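Local coordinates for excretory-secretory protein 2 (Ancylostoma ceylanicum, PDB 3NSW) that is secreted by the hookworm and, though its exact function is unsettled, probably acts as an immunomodulator built on a netrin-like fold, at residues L45-V48 with P49-P53; K91-D94 with G95-Q98. All blocks are in the same frame, centred on the assembly; numbering follows the deposited sequence.

Interaction 1. Residues L45-V48 with P49-P53; sequences LYDV and PKTAP
Asp47 reaches across the turn to Ala52, and its side chain is the one to trace. CB, the first atom out, packs 4.1 Å from Thr51 CA. CG lies beside the residue's own backbone N, anti to the carbonyl carbon (chi1 -64°), which turns the carboxylate toward Ala52 on the returning arm. There OD1 accepts the backbone N-H of Ala52: the distance from Ala52 N to Asp47 OD1 is 3.0 Å, the bond is nearly straight at 165°, and it uses the anti lone pair, the one away from OD2. The same oxygen also lies close to the Ala52 methyl and, more distantly, to Thr51 CG2. A side-chain acceptor thus holds the turn where no backbone hydrogen bond joins its two arms.

The netrin-like, TIMP-related fold places this turn in the connection between strands 37-45 and 59-63, just where the first of them ends. A cis peptide bond between Val48 and Pro49 bends the chain at the far end of the turn. Val48 itself is buried against Ile19 of helix 16-20 and Leu104 of helix 98-104, and Pro49 also packs on Ile19.

Two waters work from the carbonyl of Asp47. One donates to Asp47 O and also hydrogen-bonds Thr51 OG1, 2.9 Å from the water oxygen; the other donates to both Asp47 O and Pro49 O. Lys50 points away from the arm before it and forms a salt bridge through NZ with Glu23.

Where the arms run out, the contact becomes apolar. Leu45 CB meets Ala52 CB at 3.8 Å, and Leu45 CD1 touches Pro53 CD at 3.9 Å, the leucine side chain crossing the proline ring at about a right angle.

Interaction 2. Residues K91-D94 with G95-Q98; sequences KLHD and GLSQ
His93 and Leu96 form the closely packed part of this turn at the end of strand 88-92. The CD1 methyl of Leu96 comes obliquely to the imidazole, 3.6 Å from His93 CD2. Leu96 CG, beside its own backbone N, lies off the oxygen end of the His93 carbonyl, 3.4 Å from His93 O. That oxygen also accepts the N-H of Leu96, with 3.2 Å between Leu96 N and His93 O and an angle of 165°. One step earlier Gly95 N donates to Leu92 O at 3.0 Å, less straight at 148°. These successive i to i+3 bonds mark a short 3-10 turn, and in each the donor stands above the carbonyl plane. Tyr27 stacks on the His93 ring, tying the turn to strand 24-33.

Around Gly95 the contact is looser and exposed. Lys91 bends at chi2 (98°) and extends along the turn, so that NZ makes a weak hydrogen bond with Gly95 O, 3.3 Å from Lys91 NZ to that oxygen. Its stronger partners are Ser12 O and the carboxylate of Glu100. Ser97 follows as the N-cap of helix 98-104, its side chain capping a backbone N-H in the first turn, while its own N-H is bonded to the Glu100 carboxylate.

With two carbonyls and a carboxylate around it, the Lys91 ammonium is probably kept charged, and its link to Gly95 is likely auxiliary to the one with Glu100 of the helix.

How the interactions relate
Following the chain from the N terminus, strand 9-10 and helix 16-20 come first, then strands 24-33 and 37-45, and interaction 1 closes a turn directly after the last of these, in the connection to strand 59-63. Strand 75-82 follows, then strand 88-92, at whose end interaction 2 turns the chain toward helix 98-104. The two contacts lie in series, neither nesting nor crossing, with centres about 18 Å apart. They nevertheless touch: Tyr46 OH lies 3.7 Å from His93 NE2, a packing contact, and both side chains reach Tyr27 of strand 24-33. Interaction 1 also borders helices 16-20 and 98-104, so the C-terminal helix is led in by one turn and packs against the other.

Interaction 1. Residues L45-V48 with P49-P53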
loop_
_atom_site.group_PDB
_atom_site.type_symbol
_atom_site.label_atom_id
_atom_site.label_comp_id
_atom_site.label_asym_id
_atom_site.label_seq_id
_atom_site.Cartn_x
_atom_site.Cartn_y
_atom_site.Cartn_z
ATOM N N LEU A 45 2.786 6.042 -8.193
ATOM C CA LEU A 45 2.536 4.609 -8.396
ATOM C C LEU A 45 3.806 4.071 -9.019
ATOM O O LEU A 45 4.270 4.612 -10.032
ATOM C CB LEU A 45 1.354 4.373 -9.340
ATOM C CG LEU A 45 -0.028 4.939 -9.003
ATOM C CD1 LEU A 45 -1.050 4.301 -9.914
ATOM C CD2 LEU A 45 -0.392 4.686 -7.567
ATOM N N TYR A 46 4.394 3.041 -8.410
ATOM C CA TYR A 46 5.596 2.437 -8.974
ATOM C C TYR A 46 5.226 1.689 -10.254
ATOM O O TYR A 46 4.080 1.275 -10.424
ATOM C CB TYR A 46 6.279 1.508 -7.967
ATOM C CG TYR A 46 6.742 2.198 -6.694
ATOM C CD1 TYR A 46 7.962 2.892 -6.656
ATOM C CD2 TYR A 46 5.964 2.166 -5.528
ATOM C CE1 TYR A 46 8.395 3.522 -5.489
ATOM C CE2 TYR A 46 6.393 2.793 -4.351
ATOM C CZ TYR A 46 7.611 3.478 -4.353
ATOM O OH TYR A 46 8.045 4.091 -3.201
ATOM N N ASP A 47 6.192 1.536 -11.160
ATOM C CA ASP A 47 5.947 0.878 -12.438
ATOM C C ASP A 47 6.101 -0.647 -12.358
ATOM O O ASP A 47 6.650 -1.279 -13.263
ATOM C CB ASP A 47 6.853 1.487 -13.511
ATOM C CG ASP A 47 6.551 2.946 -13.763
ATOM O OD1 ASP A 47 5.382 3.266 -14.048
ATOM O OD2 ASP A 47 7.483 3.771 -13.686
ATOM N N VAL A 48 5.594 -1.215 -11.263
ATOM C CA VAL A 48 5.616 -2.660 -10.991
ATOM C C VAL A 48 4.274 -3.095 -10.378
ATOM O O VAL A 48 3.642 -2.310 -9.650
ATOM C CB VAL A 48 6.778 -3.062 -10.039
ATOM C CG1 VAL A 48 8.134 -2.877 -10.709
ATOM C CG2 VAL A 48 6.696 -2.296 -8.694
ATOM N N PRO A 49 3.823 -4.342 -10.659
ATOM C CA PRO A 49 4.424 -5.351 -11.537
ATOM C C PRO A 49 4.340 -4.965 -13.012
ATOM O O PRO A 49 5.028 -5.555 -13.841
ATOM C CB PRO A 49 3.579 -6.605 -11.266
ATOM C CG PRO A 49 2.269 -6.085 -10.825
ATOM C CD PRO A 49 2.571 -4.832 -10.050
ATOM N N LYS A 50 3.497 -3.984 -13.325
ATOM C CA LYS A 50 3.380 -3.471 -14.686
ATOM C C LYS A 50 3.525 -1.953 -14.658
ATOM O O LYS A 50 3.396 -1.329 -13.599
ATOM C CB LYS A 50 2.034 -3.868 -15.309
ATOM C CG LYS A 50 1.661 -5.351 -15.152
ATOM C CD LYS A 50 0.330 -5.700 -15.821
ATOM C CE LYS A 50 -0.862 -5.051 -15.128
ATOM N NZ LYS A 50 -0.933 -5.367 -13.669
ATOM N N THR A 51 3.803 -1.365 -15.819
ATOM C CA THR A 51 3.883 0.089 -15.954
ATOM C C THR A 51 2.630 0.732 -15.368
ATOM O O THR A 51 1.513 0.238 -15.570
ATOM C CB THR A 51 4.074 0.514 -17.426
ATOM O OG1 THR A 51 5.251 -0.109 -17.949
ATOM C CG2 THR A 51 4.221 2.029 -17.544
ATOM N N ALA A 52 2.832 1.809 -14.612
ATOM C CA ALA A 52 1.746 2.475 -13.897
ATOM C C ALA A 52 0.818 3.206 -14.862
ATOM O O ALA A 52 1.275 3.717 -15.891
ATOM C CB ALA A 52 2.310 3.444 -12.854
ATOM N N PRO A 53 -0.491 3.251 -14.539
ATOM C CA PRO A 53 -1.428 4.008 -15.369
ATOM C C PRO A 53 -1.057 5.487 -15.406
ATOM O O PRO A 53 -0.452 5.998 -14.457
ATOM C CB PRO A 53 -2.769 3.816 -14.651
ATOM C CG PRO A 53 -2.600 2.574 -13.853
ATOM C CD PRO A 53 -1.175 2.586 -13.415
HETATM O O HOH W 1 7.292 -1.496 -16.366
HETATM O O HOH W 2 7.743 -3.872 -14.213
#

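Interaction 2. Residues K91-D94 with G95-Q98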
loop_
_atom_site.group_PDB
_atom_site.type_symbol
_atom_site.label_atom_id
_atom_site.label_comp_id
_atom_site.label_asym_id
_atom_site.label_seq_id
_atom_site.Cartn_x
_atom_site.Cartn_y
_atom_site.Cartn_z
ATOM N N LYS A 91 4.344 -1.583 3.957
ATOM C CA LYS A 91 5.712 -1.532 4.465
ATOM C C LYS A 91 6.078 -0.068 4.710
ATOM O O LYS A 91 5.779 0.793 3.890
ATOM C CB LYS A 91 6.674 -2.151 3.442
ATOM C CG LYS A 91 8.160 -1.790 3.635
ATOM C CD LYS A 91 8.940 -2.865 4.385
ATOM C CE LYS A 91 10.364 -2.378 4.655
ATOM N NZ LYS A 91 11.319 -3.462 4.969
ATOM N N LEU A 92 6.688 0.212 5.859
ATOM C CA LEU A 92 7.165 1.562 6.157
ATOM C C LEU A 92 8.145 2.014 5.087
ATOM O O LEU A 92 9.143 1.343 4.832
ATOM C CB LEU A 92 7.864 1.587 7.524
ATOM C CG LEU A 92 8.064 2.956 8.164
ATOM C CD1 LEU A 92 6.717 3.489 8.624
ATOM C CD2 LEU A 92 9.036 2.848 9.329
ATOM N N HIS A 93 7.859 3.150 4.457
ATOM C CA HIS A 93 8.702 3.649 3.376
ATOM C C HIS A 93 10.144 3.910 3.832
ATOM O O HIS A 93 11.093 3.568 3.120
ATOM C CB HIS A 93 8.096 4.907 2.747
ATOM C CG HIS A 93 8.850 5.399 1.555
ATOM N ND1 HIS A 93 9.762 6.430 1.622
ATOM C CD2 HIS A 93 8.826 5.001 0.262
ATOM C CE1 HIS A 93 10.273 6.642 0.423
ATOM N NE2 HIS A 93 9.716 5.793 -0.421
ATOM N N ASP A 94 10.301 4.480 5.025
ATOM C CA ASP A 94 11.636 4.780 5.584
ATOM C C ASP A 94 12.437 3.516 5.925
ATOM O O ASP A 94 13.630 3.603 6.235
ATOM C CB ASP A 94 11.525 5.665 6.835
ATOM C CG ASP A 94 11.189 7.118 6.515
ATOM O OD1 ASP A 94 11.398 7.563 5.363
ATOM O OD2 ASP A 94 10.714 7.823 7.436
ATOM N N GLY A 95 11.777 2.358 5.883
ATOM C CA GLY A 95 12.419 1.071 6.154
ATOM C C GLY A 95 12.851 0.264 4.939
ATOM O O GLY A 95 13.324 -0.864 5.086
ATOM N N LEU A 96 12.692 0.831 3.744
ATOM C CA LEU A 96 13.088 0.167 2.490
ATOM C C LEU A 96 14.604 -0.073 2.380
ATOM O O LEU A 96 15.405 0.845 2.572
ATOM C CB LEU A 96 12.616 0.976 1.272
ATOM C CG LEU A 96 11.130 1.055 0.885
ATOM C CD1 LEU A 96 10.923 2.063 -0.239
ATOM C CD2 LEU A 96 10.593 -0.296 0.465
ATOM N N SER A 97 14.986 -1.310 2.060
ATOM C CA SER A 97 16.377 -1.640 1.743
ATOM C C SER A 97 16.644 -1.378 0.258
ATOM O O SER A 97 15.706 -1.177 -0.520
ATOM C CB SER A 97 16.659 -3.112 2.064
ATOM O OG SER A 97 15.858 -3.939 1.240
ATOM N N GLN A 98 17.915 -1.399 -0.143
ATOM C CA GLN A 98 18.262 -1.195 -1.553
ATOM C C GLN A 98 17.663 -2.284 -2.439
ATOM O O GLN A 98 17.213 -2.000 -3.558
ATOM C CB GLN A 98 19.780 -1.085 -1.753
ATOM C CG GLN A 98 20.206 -0.677 -3.171
ATOM C CD GLN A 98 19.565 0.629 -3.637
ATOM O OE1 GLN A 98 19.556 1.626 -2.916
ATOM N NE2 GLN A 98 19.029 0.621 -4.852
#